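Local coordinates for immunoglobulin-like protein (Pseudomonas aeruginosa, PDB 3N6Y) that is of unknown function but has an immunoglobulin-like beta fold and is made with a probable signal peptide, which is consistent with a role outside the cytoplasm, at residues E13-S19 against Q36-T42. Numbering follows the deposited sequence.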
ATOM      1  N   GLU A  13      -3.593 -10.012  -1.115  1.00 19.15           N
ATOM      2  CA  GLU A  13      -3.112 -10.052  -2.491  1.00 19.42           C
ATOM      3  C   GLU A  13      -1.917  -9.121  -2.554  1.00 18.39           C
ATOM      4  O   GLU A  13      -1.930  -8.056  -1.930  1.00 17.59           O
ATOM      5  CB  GLU A  13      -4.175  -9.542  -3.455  1.00 20.93           C
ATOM      6  CG  GLU A  13      -5.491 -10.310  -3.394  1.00 23.67           C
ATOM      7  CD  GLU A  13      -6.586  -9.654  -4.233  1.00 25.08           C
ATOM      8  OE1 GLU A  13      -6.565  -9.857  -5.463  1.00 27.26           O
ATOM      9  OE2 GLU A  13      -7.431  -8.918  -3.655  1.00 27.65           O
ATOM     10  N   TYR A  14      -0.931  -9.455  -3.363  1.00 17.28           N
ATOM     11  CA  TYR A  14       0.202  -8.545  -3.519  1.00 15.73           C
ATOM     12  C   TYR A  14       0.816  -8.683  -4.899  1.00 15.81           C
ATOM     13  O   TYR A  14       0.822  -9.790  -5.476  1.00 16.25           O
ATOM     14  CB  TYR A  14       1.258  -8.785  -2.446  1.00 15.98           C
ATOM     15  CG  TYR A  14       1.925 -10.090  -2.569  1.00 16.70           C
ATOM     16  CD1 TYR A  14       3.054 -10.233  -3.393  1.00 16.55           C
ATOM     17  CD2 TYR A  14       1.418 -11.229  -1.933  1.00 17.69           C
ATOM     18  CE1 TYR A  14       3.677 -11.421  -3.531  1.00 18.20           C
ATOM     19  CE2 TYR A  14       2.033 -12.444  -2.070  1.00 19.05           C
ATOM     20  CZ  TYR A  14       3.157 -12.547  -2.869  1.00 18.95           C
ATOM     21  OH  TYR A  14       3.725 -13.782  -2.966  1.00 20.76           O
ATOM     22  N   GLY A  15       1.386  -7.591  -5.395  1.00 14.56           N
ATOM     23  CA  GLY A  15       2.011  -7.570  -6.704  1.00 14.75           C
ATOM     24  C   GLY A  15       1.771  -6.349  -7.546  1.00 14.07           C
ATOM     25  O   GLY A  15       1.625  -5.253  -7.012  1.00 13.12           O
ATOM     26  N   VAL A  16       1.758  -6.544  -8.860  1.00 14.90           N
ATOM     27  CA  VAL A  16       1.624  -5.505  -9.848  1.00 15.91           C
ATOM     28  C   VAL A  16       0.156  -5.440 -10.286  1.00 17.02           C
ATOM     29  O   VAL A  16      -0.421  -6.462 -10.711  1.00 18.60           O
ATOM     30  CB  VAL A  16       2.579  -5.707 -11.062  1.00 16.96           C
ATOM     31  CG1 VAL A  16       2.253  -4.675 -12.178  1.00 17.23           C
ATOM     32  CG2 VAL A  16       4.051  -5.596 -10.635  1.00 16.40           C
ATOM     33  N   PHE A  17      -0.411  -4.241 -10.188  1.00 16.95           N
ATOM     34  CA  PHE A  17      -1.815  -3.941 -10.552  1.00 18.72           C
ATOM     35  C   PHE A  17      -1.894  -3.779 -12.039  1.00 20.91           C
ATOM     36  O   PHE A  17      -1.084  -3.072 -12.648  1.00 22.15           O
ATOM     37  CB  PHE A  17      -2.322  -2.673  -9.877  1.00 18.53           C
ATOM     38  CG  PHE A  17      -2.633  -2.843  -8.407  1.00 17.69           C
ATOM     39  CD1 PHE A  17      -1.635  -3.131  -7.487  1.00 17.57           C
ATOM     40  CD2 PHE A  17      -3.929  -2.665  -7.931  1.00 19.48           C
ATOM     41  CE1 PHE A  17      -1.928  -3.257  -6.112  1.00 17.44           C
ATOM     42  CE2 PHE A  17      -4.226  -2.799  -6.574  1.00 18.72           C
ATOM     43  CZ  PHE A  17      -3.222  -3.092  -5.664  1.00 17.99           C
ATOM     44  N   GLU A  18      -2.875  -4.435 -12.645  1.00 32.38           N
ATOM     45  CA  GLU A  18      -2.997  -4.403 -14.097  1.00 34.85           C
ATOM     46  C   GLU A  18      -4.143  -3.500 -14.479  1.00 39.74           C
ATOM     47  O   GLU A  18      -5.202  -3.548 -13.870  1.00 40.63           O
ATOM     48  CB  GLU A  18      -3.219  -5.817 -14.645  1.00 34.58           C
ATOM     49  CG  GLU A  18      -2.104  -6.793 -14.313  1.00 33.32           C
ATOM     50  CD  GLU A  18      -2.273  -8.140 -15.026  1.00 37.60           C
ATOM     51  OE1 GLU A  18      -3.425  -8.591 -15.165  1.00 40.03           O
ATOM     52  OE2 GLU A  18      -1.254  -8.737 -15.422  1.00 38.77           O
ATOM     53  N   SER A  19      -3.916  -2.638 -15.456  1.00 47.50           N
ATOM     54  CA  SER A  19      -4.963  -1.764 -15.936  1.00 55.77           C
ATOM     55  C   SER A  19      -5.129  -2.019 -17.420  1.00 65.19           C
ATOM     56  O   SER A  19      -4.208  -2.518 -18.068  1.00 66.93           O
ATOM     57  CB  SER A  19      -4.607  -0.295 -15.673  1.00 62.23           C
ATOM     58  OG  SER A  19      -3.408   0.076 -16.337  1.00 66.32           O
ATOM     59  N   GLN A  36      -9.118  -4.133 -10.774  1.00 39.56           N
ATOM     60  CA  GLN A  36      -7.809  -4.408 -11.352  1.00 36.93           C
ATOM     61  C   GLN A  36      -7.368  -5.788 -10.889  1.00 35.27           C
ATOM     62  O   GLN A  36      -7.459  -6.105  -9.703  1.00 36.80           O
ATOM     63  CB  GLN A  36      -6.792  -3.327 -10.930  1.00 38.60           C
ATOM     64  CG  GLN A  36      -6.964  -1.976 -11.657  1.00 43.57           C
ATOM     65  CD  GLN A  36      -5.869  -0.969 -11.302  1.00 47.61           C
ATOM     66  OE1 GLN A  36      -5.724  -0.582 -10.147  1.00 52.49           O
ATOM     67  NE2 GLN A  36      -5.101  -0.546 -12.299  1.00 50.07           N
ATOM     68  N   ASN A  37      -6.946  -6.623 -11.839  1.00 34.71           N
ATOM     69  CA  ASN A  37      -6.242  -7.835 -11.537  1.00 36.12           C
ATOM     70  C   ASN A  37      -4.893  -7.417 -10.944  1.00 34.63           C
ATOM     71  O   ASN A  37      -4.358  -6.357 -11.257  1.00 31.36           O
ATOM     72  CB  ASN A  37      -6.034  -8.679 -12.812  1.00 38.93           C
ATOM     73  CG  ASN A  37      -5.451 -10.054 -12.532  1.00 43.76           C
ATOM     74  OD1 ASN A  37      -5.911 -10.765 -11.639  1.00 47.92           O
ATOM     75  ND2 ASN A  37      -4.435 -10.442 -13.302  1.00 45.65           N
ATOM     76  N   ILE A  38      -4.404  -8.247 -10.051  1.00 17.73           N
ATOM     77  CA  ILE A  38      -3.035  -8.161  -9.507  1.00 18.17           C
ATOM     78  C   ILE A  38      -2.221  -9.409  -9.890  1.00 20.00           C
ATOM     79  O   ILE A  38      -2.639 -10.554  -9.617  1.00 22.98           O
ATOM     80  CB  ILE A  38      -3.052  -7.987  -7.958  1.00 17.27           C
ATOM     81  CG1 ILE A  38      -3.780  -6.716  -7.541  1.00 17.25           C
ATOM     82  CG2 ILE A  38      -1.598  -8.056  -7.373  1.00 17.77           C
ATOM     83  CD1 ILE A  38      -4.110  -6.725  -6.057  1.00 17.48           C
ATOM     84  N   GLN A  39      -1.082  -9.193 -10.556  1.00 19.24           N
ATOM     85  CA  GLN A  39      -0.136 -10.257 -10.898  0.50 20.16           C
ATOM     86  C   GLN A  39       0.742 -10.451  -9.665  1.00 19.82           C
ATOM     87  O   GLN A  39       1.442  -9.530  -9.230  1.00 18.62           O
ATOM     88  CB  GLN A  39       0.704  -9.860 -12.109  0.50 21.26           C
ATOM     89  CG  GLN A  39       1.503 -10.984 -12.750  0.50 22.65           C
ATOM     90  CD  GLN A  39       2.071 -10.572 -14.098  0.50 22.97           C
ATOM     91  OE1 GLN A  39       1.789 -11.191 -15.124  0.50 24.90           O
ATOM     92  NE2 GLN A  39       2.821  -9.486 -14.110  0.50 23.12           N
ATOM     93  N   GLN A  40       0.657 -11.628  -9.075  1.00 19.16           N
ATOM     94  CA  GLN A  40       1.305 -11.852  -7.788  1.00 18.55           C
ATOM     95  C   GLN A  40       2.800 -11.928  -7.956  1.00 17.95           C
ATOM     96  O   GLN A  40       3.289 -12.834  -8.633  1.00 18.86           O
ATOM     97  CB  GLN A  40       0.809 -13.154  -7.150  1.00 19.97           C
ATOM     98  CG  GLN A  40       1.433 -13.367  -5.771  1.00 21.07           C
ATOM     99  CD  GLN A  40       0.827 -14.520  -5.003  1.00 23.05           C
ATOM    100  OE1 GLN A  40      -0.279 -14.426  -4.491  1.00 27.72           O
ATOM    101  NE2 GLN A  40       1.591 -15.583  -4.858  1.00 25.05           N
ATOM    102  N   THR A  41       3.523 -10.995  -7.337  1.00 16.81           N
ATOM    103  CA  THR A  41       4.979 -10.979  -7.408  1.00 17.18           C
ATOM    104  C   THR A  41       5.539  -9.994  -6.392  1.00 17.25           C
ATOM    105  O   THR A  41       4.814  -9.054  -6.005  1.00 16.55           O
ATOM    106  CB  THR A  41       5.461 -10.533  -8.815  1.00 16.74           C
ATOM    107  OG1 THR A  41       6.883 -10.697  -8.863  1.00 18.88           O
ATOM    108  CG2 THR A  41       5.086  -9.085  -9.076  1.00 17.02           C
ATOM    109  N   THR A  42       6.808 -10.195  -6.020  1.00 18.84           N
ATOM    110  CA  THR A  42       7.572  -9.187  -5.291  1.00 18.67           C
ATOM    111  C   THR A  42       8.568  -8.450  -6.166  1.00 19.26           C
ATOM    112  O   THR A  42       9.243  -7.517  -5.688  1.00 18.19           O
ATOM    113  CB  THR A  42       8.311  -9.802  -4.081  1.00 17.36           C
ATOM    114  OG1 THR A  42       9.126 -10.933  -4.473  1.00 18.33           O
ATOM    115  CG2 THR A  42       7.253 -10.189  -3.033  1.00 19.34           C
TER
HETATM  116  O   HOH W   1      -1.616 -11.686  -5.001  1.00 24.86           O
HETATM  117  O   HOH W   2      -2.321  -0.079 -13.015  1.00 27.16           O
HETATM  118  O   HOH W   3      -6.909  -5.760 -14.545  1.00 34.49           O
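Phe17 and Ile38 meet with both side chains set off beside their own backbone N, CG of Phe17 (chi1 -75°) and CG1 of Ile38 (chi1 -60°) each lying anti to its carbonyl carbon. As a non-hydrogen-bonded antiparallel pair they sit on one face of the sheet, and these torsions lay them side by side. CG1 of Ile38 comes to rest 3.9 Å from the centroid of the Phe17 ring, almost exactly on the ring normal, in a CH-pi contact. CD1 continues over the same ring toward CZ and also touches CB of Glu13, whose carboxylate is turned to Arg55 in a salt bridge. The other Ile38 branch, CG2, packs against the Tyr14-Gly15 peptide.

The backbones are clasped at Val16 and Gln39, a hydrogen-bonded pair with Val16 N to Gln39 O at 3.0 Å and Gln39 N to Val16 O at 2.8 Å. Two residues on from that pair, Asn37 grips Glu18 twice: its O accepts from Glu18 N, and its ND2 donates in a nearly straight bond of 2.8 Å to Glu18 OE1, which it meets from well above the carboxylate plane.

At the other end, Tyr14 carries CG of Gln40 over one ring face, 3.8 Å from the ring centroid and offset toward the rim, with the Gln40 amide plane 15° from that of the ring; Lys132 adds a cation-pi contact. Water 1 joins Tyr14 N to Gln40 OE1. Between these groups Gly15 turns the corner, its CA making a CA-H...O contact of 3.2 Å with Gln39 O.

Strand 13-14 pairs with strand 51-59, bonding that continues at Gly15 and Phe17, and 16-17 pairs with 38-40: a beta hairpin with a long connection, most of it not modelled, projecting from an immunoglobulin-like beta fold of the E-set clan.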